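Local coordinates for uncharacterized protein DSY3957 (Desulfitobacterium hafniense, PDB 3HXL) that probably forms the contractile sheath around the tail tube of a myovirus-like phage tail, at residues Q71-K83 with L255-W269. Numbering follows the deposited sequence.
Sequences QLRLINEALKRAK and LADGTILTAAQATAW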
loop_
_atom_site.group_PDB
_atom_site.type_symbol
_atom_site.label_atom_id
_atom_site.label_comp_id
_atom_site.label_asym_id
_atom_site.label_seq_id
_atom_site.Cartn_x
_atom_site.Cartn_y
_atom_site.Cartn_z
ATOM N N GLN A 71 15.283 9.898 -0.312
ATOM C CA GLN A 71 14.502 9.595 -1.503
ATOM C C GLN A 71 13.448 8.512 -1.289
ATOM O O GLN A 71 12.452 8.477 -2.004
ATOM C CB GLN A 71 15.419 9.184 -2.663
ATOM C CG GLN A 71 16.245 10.324 -3.237
ATOM C CD GLN A 71 17.613 10.439 -2.597
ATOM O OE1 GLN A 71 17.799 10.090 -1.432
ATOM N NE2 GLN A 71 18.579 10.944 -3.357
ATOM N N LEU A 72 13.650 7.629 -0.317
ATOM C CA LEU A 72 12.670 6.569 -0.097
ATOM C C LEU A 72 11.829 6.768 1.153
ATOM O O LEU A 72 11.178 5.840 1.630
ATOM C CB LEU A 72 13.365 5.205 -0.048
ATOM C CG LEU A 72 14.132 4.780 -1.310
ATOM C CD1 LEU A 72 14.719 3.394 -1.088
ATOM C CD2 LEU A 72 13.203 4.773 -2.525
ATOM N N ARG A 73 11.833 7.987 1.671
ATOM C CA ARG A 73 11.069 8.319 2.865
ATOM C C ARG A 73 9.639 7.757 2.910
ATOM O O ARG A 73 9.249 7.140 3.903
ATOM C CB ARG A 73 11.030 9.842 3.044
ATOM C CG ARG A 73 10.009 10.307 4.071
ATOM C CD ARG A 73 10.347 9.777 5.459
ATOM N NE ARG A 73 11.510 10.455 6.019
ATOM C CZ ARG A 73 12.090 10.122 7.168
ATOM N NH1 ARG A 73 11.618 9.109 7.887
ATOM N NH2 ARG A 73 13.139 10.804 7.596
ATOM N N LEU A 74 8.854 7.957 1.849
ATOM C CA LEU A 74 7.470 7.474 1.846
ATOM C C LEU A 74 7.350 5.960 1.944
ATOM O O LEU A 74 6.406 5.437 2.544
ATOM C CB LEU A 74 6.730 7.968 0.597
ATOM C CG LEU A 74 6.713 9.490 0.411
ATOM C CD1 LEU A 74 5.874 9.857 -0.818
ATOM C CD2 LEU A 74 6.149 10.147 1.651
ATOM N N ILE A 75 8.303 5.252 1.347
ATOM C CA ILE A 75 8.294 3.801 1.396
ATOM C C ILE A 75 8.563 3.384 2.845
ATOM O O ILE A 75 7.921 2.483 3.379
ATOM C CB ILE A 75 9.366 3.229 0.441
ATOM C CG1 ILE A 75 8.954 3.530 -1.006
ATOM C CG2 ILE A 75 9.522 1.722 0.646
ATOM C CD1 ILE A 75 9.987 3.163 -2.040
ATOM N N ASN A 76 9.507 4.073 3.474
ATOM C CA ASN A 76 9.864 3.804 4.861
ATOM C C ASN A 76 8.638 4.023 5.755
ATOM O O ASN A 76 8.297 3.168 6.570
ATOM C CB ASN A 76 11.028 4.722 5.276
ATOM C CG ASN A 76 11.457 4.518 6.725
ATOM O OD1 ASN A 76 11.097 5.299 7.614
ATOM N ND2 ASN A 76 12.218 3.466 6.967
ATOM N N GLU A 77 7.955 5.151 5.579
ATOM C CA GLU A 77 6.782 5.459 6.391
ATOM C C GLU A 77 5.621 4.480 6.213
ATOM O O GLU A 77 4.994 4.077 7.189
ATOM C CB GLU A 77 6.305 6.889 6.105
ATOM C CG GLU A 77 7.369 7.944 6.389
ATOM C CD GLU A 77 7.937 7.829 7.800
ATOM O OE1 GLU A 77 7.203 8.122 8.768
ATOM O OE2 GLU A 77 9.116 7.436 7.938
ATOM N N ALA A 78 5.338 4.098 4.972
ATOM C CA ALA A 78 4.249 3.170 4.698
ATOM C C ALA A 78 4.499 1.818 5.354
ATOM O O ALA A 78 3.566 1.153 5.795
ATOM C CB ALA A 78 4.084 2.978 3.195
ATOM N N LEU A 79 5.757 1.413 5.408
ATOM C CA LEU A 79 6.083 0.125 5.996
ATOM C C LEU A 79 6.294 0.148 7.506
ATOM O O LEU A 79 6.727 -0.848 8.083
ATOM C CB LEU A 79 7.290 -0.483 5.272
ATOM C CG LEU A 79 6.879 -1.006 3.878
ATOM C CD1 LEU A 79 8.100 -1.356 3.049
ATOM C CD2 LEU A 79 5.968 -2.218 4.038
ATOM N N LYS A 80 5.986 1.272 8.151
ATOM C CA LYS A 80 6.114 1.336 9.604
ATOM C C LYS A 80 5.011 0.476 10.216
ATOM O O LYS A 80 5.224 -0.190 11.228
ATOM C CB LYS A 80 6.013 2.786 10.111
ATOM C CG LYS A 80 7.342 3.530 10.074
ATOM C CD LYS A 80 7.232 4.987 10.497
ATOM C CE LYS A 80 8.624 5.614 10.605
ATOM N NZ LYS A 80 8.577 7.068 10.955
ATOM N N ARG A 81 3.837 0.462 9.587
ATOM C CA ARG A 81 2.722 -0.329 10.105
ATOM C C ARG A 81 2.216 -1.419 9.158
ATOM O O ARG A 81 1.583 -2.375 9.599
ATOM C CB ARG A 81 1.551 0.589 10.478
ATOM C CG ARG A 81 1.850 1.620 11.568
ATOM C CD ARG A 81 1.963 0.968 12.944
ATOM N NE ARG A 81 1.977 1.943 14.040
ATOM C CZ ARG A 81 0.949 2.171 14.852
ATOM N NH1 ARG A 81 -0.184 1.501 14.700
ATOM N NH2 ARG A 81 1.057 3.056 15.830
ATOM N N ALA A 82 2.488 -1.277 7.864
ATOM C CA ALA A 82 2.037 -2.266 6.885
ATOM C C ALA A 82 3.036 -3.411 6.784
ATOM O O ALA A 82 4.219 -3.240 7.068
ATOM C CB ALA A 82 1.862 -1.606 5.523
ATOM N N LYS A 83 2.557 -4.579 6.380
ATOM C CA LYS A 83 3.429 -5.731 6.245
ATOM C C LYS A 83 3.903 -5.873 4.805
ATOM O O LYS A 83 4.982 -6.400 4.548
ATOM C CB LYS A 83 2.689 -6.988 6.698
ATOM C CG LYS A 83 2.142 -6.875 8.115
ATOM C CD LYS A 83 3.257 -6.601 9.118
ATOM C CE LYS A 83 2.713 -6.334 10.514
ATOM N NZ LYS A 83 1.873 -5.110 10.562
ATOM N N LEU A 255 9.112 14.664 12.847
ATOM C CA LEU A 255 9.805 13.465 13.294
ATOM C C LEU A 255 10.903 13.761 14.315
ATOM O O LEU A 255 11.358 14.898 14.444
ATOM C CB LEU A 255 10.404 12.740 12.088
ATOM C CG LEU A 255 9.436 12.348 10.962
ATOM C CD1 LEU A 255 10.182 11.516 9.922
ATOM C CD2 LEU A 255 8.269 11.550 11.533
ATOM N N ALA A 256 11.326 12.731 15.040
ATOM C CA ALA A 256 12.365 12.900 16.047
ATOM C C ALA A 256 13.683 13.379 15.439
ATOM O O ALA A 256 14.492 14.005 16.120
ATOM C CB ALA A 256 12.578 11.593 16.810
ATOM N N ASP A 257 13.903 13.088 14.161
ATOM C CA ASP A 257 15.138 13.508 13.503
ATOM C C ASP A 257 15.027 14.939 12.977
ATOM O O ASP A 257 15.933 15.431 12.309
ATOM C CB ASP A 257 15.479 12.552 12.355
ATOM C CG ASP A 257 14.564 12.725 11.160
ATOM O OD1 ASP A 257 13.408 13.156 11.351
ATOM O OD2 ASP A 257 14.998 12.416 10.030
ATOM N N GLY A 258 13.914 15.598 13.286
ATOM C CA GLY A 258 13.711 16.965 12.839
ATOM C C GLY A 258 12.921 17.091 11.545
ATOM O O GLY A 258 12.468 18.182 11.201
ATOM N N THR A 259 12.751 15.978 10.834
ATOM C CA THR A 259 12.016 15.959 9.569
ATOM C C THR A 259 10.565 16.420 9.711
ATOM O O THR A 259 9.843 15.963 10.592
ATOM C CB THR A 259 11.980 14.537 8.956
ATOM O OG1 THR A 259 13.315 14.049 8.784
ATOM C CG2 THR A 259 11.269 14.552 7.602
ATOM N N ILE A 260 10.143 17.328 8.837
ATOM C CA ILE A 260 8.768 17.802 8.856
ATOM C C ILE A 260 8.055 17.163 7.672
ATOM O O ILE A 260 8.437 17.376 6.523
ATOM C CB ILE A 260 8.674 19.341 8.710
ATOM C CG1 ILE A 260 9.253 20.036 9.947
ATOM C CG2 ILE A 260 7.222 19.760 8.516
ATOM C CD1 ILE A 260 10.754 20.205 9.914
ATOM N N LEU A 261 7.032 16.362 7.941
ATOM C CA LEU A 261 6.289 15.728 6.860
ATOM C C LEU A 261 4.974 16.459 6.644
ATOM O O LEU A 261 4.271 16.781 7.599
ATOM C CB LEU A 261 6.007 14.263 7.195
ATOM C CG LEU A 261 7.215 13.343 7.400
ATOM C CD1 LEU A 261 6.710 11.947 7.786
ATOM C CD2 LEU A 261 8.058 13.267 6.126
ATOM N N THR A 262 4.650 16.723 5.384
ATOM C CA THR A 262 3.408 17.401 5.038
ATOM C C THR A 262 2.250 16.422 5.168
ATOM O O THR A 262 2.456 15.228 5.388
ATOM C CB THR A 262 3.405 17.870 3.581
ATOM O OG1 THR A 262 3.580 16.731 2.730
ATOM C CG2 THR A 262 4.509 18.867 3.330
ATOM N N ALA A 263 1.030 16.927 5.015
ATOM C CA ALA A 263 -0.144 16.062 5.094
ATOM C C ALA A 263 -0.077 15.057 3.953
ATOM O O ALA A 263 -0.405 13.877 4.121
ATOM C CB ALA A 263 -1.418 16.890 4.997
ATOM N N ALA A 264 0.346 15.526 2.782
ATOM C CA ALA A 264 0.460 14.649 1.620
ATOM C C ALA A 264 1.419 13.492 1.916
ATOM O O ALA A 264 1.146 12.342 1.574
ATOM C CB ALA A 264 0.956 15.436 0.408
ATOM N N GLN A 265 2.554 13.803 2.532
ATOM C CA GLN A 265 3.528 12.772 2.866
ATOM C C GLN A 265 3.003 11.855 3.967
ATOM O O GLN A 265 3.336 10.661 4.015
ATOM C CB GLN A 265 4.835 13.397 3.338
ATOM C CG GLN A 265 5.601 14.173 2.275
ATOM C CD GLN A 265 6.843 14.803 2.853
ATOM O OE1 GLN A 265 6.755 15.636 3.749
ATOM N NE2 GLN A 265 8.015 14.402 2.352
ATOM N N ALA A 266 2.202 12.426 4.862
ATOM C CA ALA A 266 1.629 11.684 5.978
ATOM C C ALA A 266 0.637 10.604 5.538
ATOM O O ALA A 266 0.362 9.674 6.292
ATOM C CB ALA A 266 0.958 12.655 6.954
ATOM N N THR A 267 0.108 10.711 4.318
ATOM C CA THR A 267 -0.831 9.709 3.829
ATOM C C THR A 267 -0.173 8.332 3.781
ATOM O O THR A 267 -0.848 7.315 3.916
ATOM C CB THR A 267 -1.366 10.035 2.398
ATOM O OG1 THR A 267 -0.284 10.013 1.458
ATOM C CG2 THR A 267 -2.041 11.407 2.370
ATOM N N ALA A 268 1.143 8.305 3.593
ATOM C CA ALA A 268 1.883 7.042 3.521
ATOM C C ALA A 268 1.727 6.249 4.816
ATOM O O ALA A 268 1.326 5.081 4.796
ATOM C CB ALA A 268 3.366 7.317 3.250
ATOM N N TRP A 269 2.059 6.878 5.941
ATOM C CA TRP A 269 1.932 6.206 7.237
ATOM C C TRP A 269 0.474 5.893 7.553
ATOM O O TRP A 269 0.150 4.797 8.013
ATOM C CB TRP A 269 2.500 7.074 8.362
ATOM C CG TRP A 269 2.430 6.410 9.712
ATOM C CD1 TRP A 269 3.367 5.587 10.269
ATOM C CD2 TRP A 269 1.353 6.487 10.651
ATOM N NE1 TRP A 269 2.944 5.150 11.503
ATOM C CE2 TRP A 269 1.713 5.691 11.766
ATOM C CE3 TRP A 269 0.124 7.162 10.669
ATOM C CZ2 TRP A 269 0.880 5.535 12.879
ATOM C CZ3 TRP A 269 -0.707 7.007 11.783
ATOM C CH2 TRP A 269 -0.318 6.203 12.876
HETATM O O HOH W 1 2.700 2.874 8.386
#
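Two helices packed side by side on one mixed beta-sheet make this contact, helix 73-78 meeting the start of helix 263-276. The evidence for close packing is an axis separation of 7.8 Å at an angle of 43°, consistent with small residues at the crossing: A78 CA lies 3.5 Å from A268 O in a CA-H...O contact, and the methyl of A268 points toward helix 73-78. That methyl also sits 3.6 Å from L74 O and touches E77 CB, while L74 sends CD2 across Q265, next to its CB and carbonyl oxygen. Both A78 and A268 rest on M38 of strand 35-40.

At one end, R73 reaches the hairpin turn 255-258. Its CG is anti to the backbone N (chi1 167°), and bends at chi2 and chi3 bring the guanidinium under L255, whose CD1 covers one face. NH1 donates to E77 OE2 at 3.0 Å, in the guanidinium plane but well above the carboxylate plane; NH2 makes a longer salt bridge of 3.5 Å to D257 OD2. E77 is gripped further by K80 NZ, 2.8 Å from OE1 on its syn lone pair, and by the hydroxyl of Y288, so this buried carboxylate is probably kept ionised. K80 NZ also salt-bridges E290.

At the other end W269 is framed by two side chains: K80 CB comes to its edge, and the R81 guanidinium stands nearly upright to the ring, 81° between planes, with W269 CZ2 over its face. D289 takes both W269 NE1 and R81 NE, and Y288 stacks on the indole. Water 1 accepts from R81 N and lies 2.9 Å from E77 O, near W269 O as well. Such neighbouring helices layered over a mixed sheet, whose strands 84-89, 35-40, 202-204 and 232-236 run parallel, typify an alpha/beta domain, here joining the domain III N-terminal and subtilisin-like regions of a sheath protein.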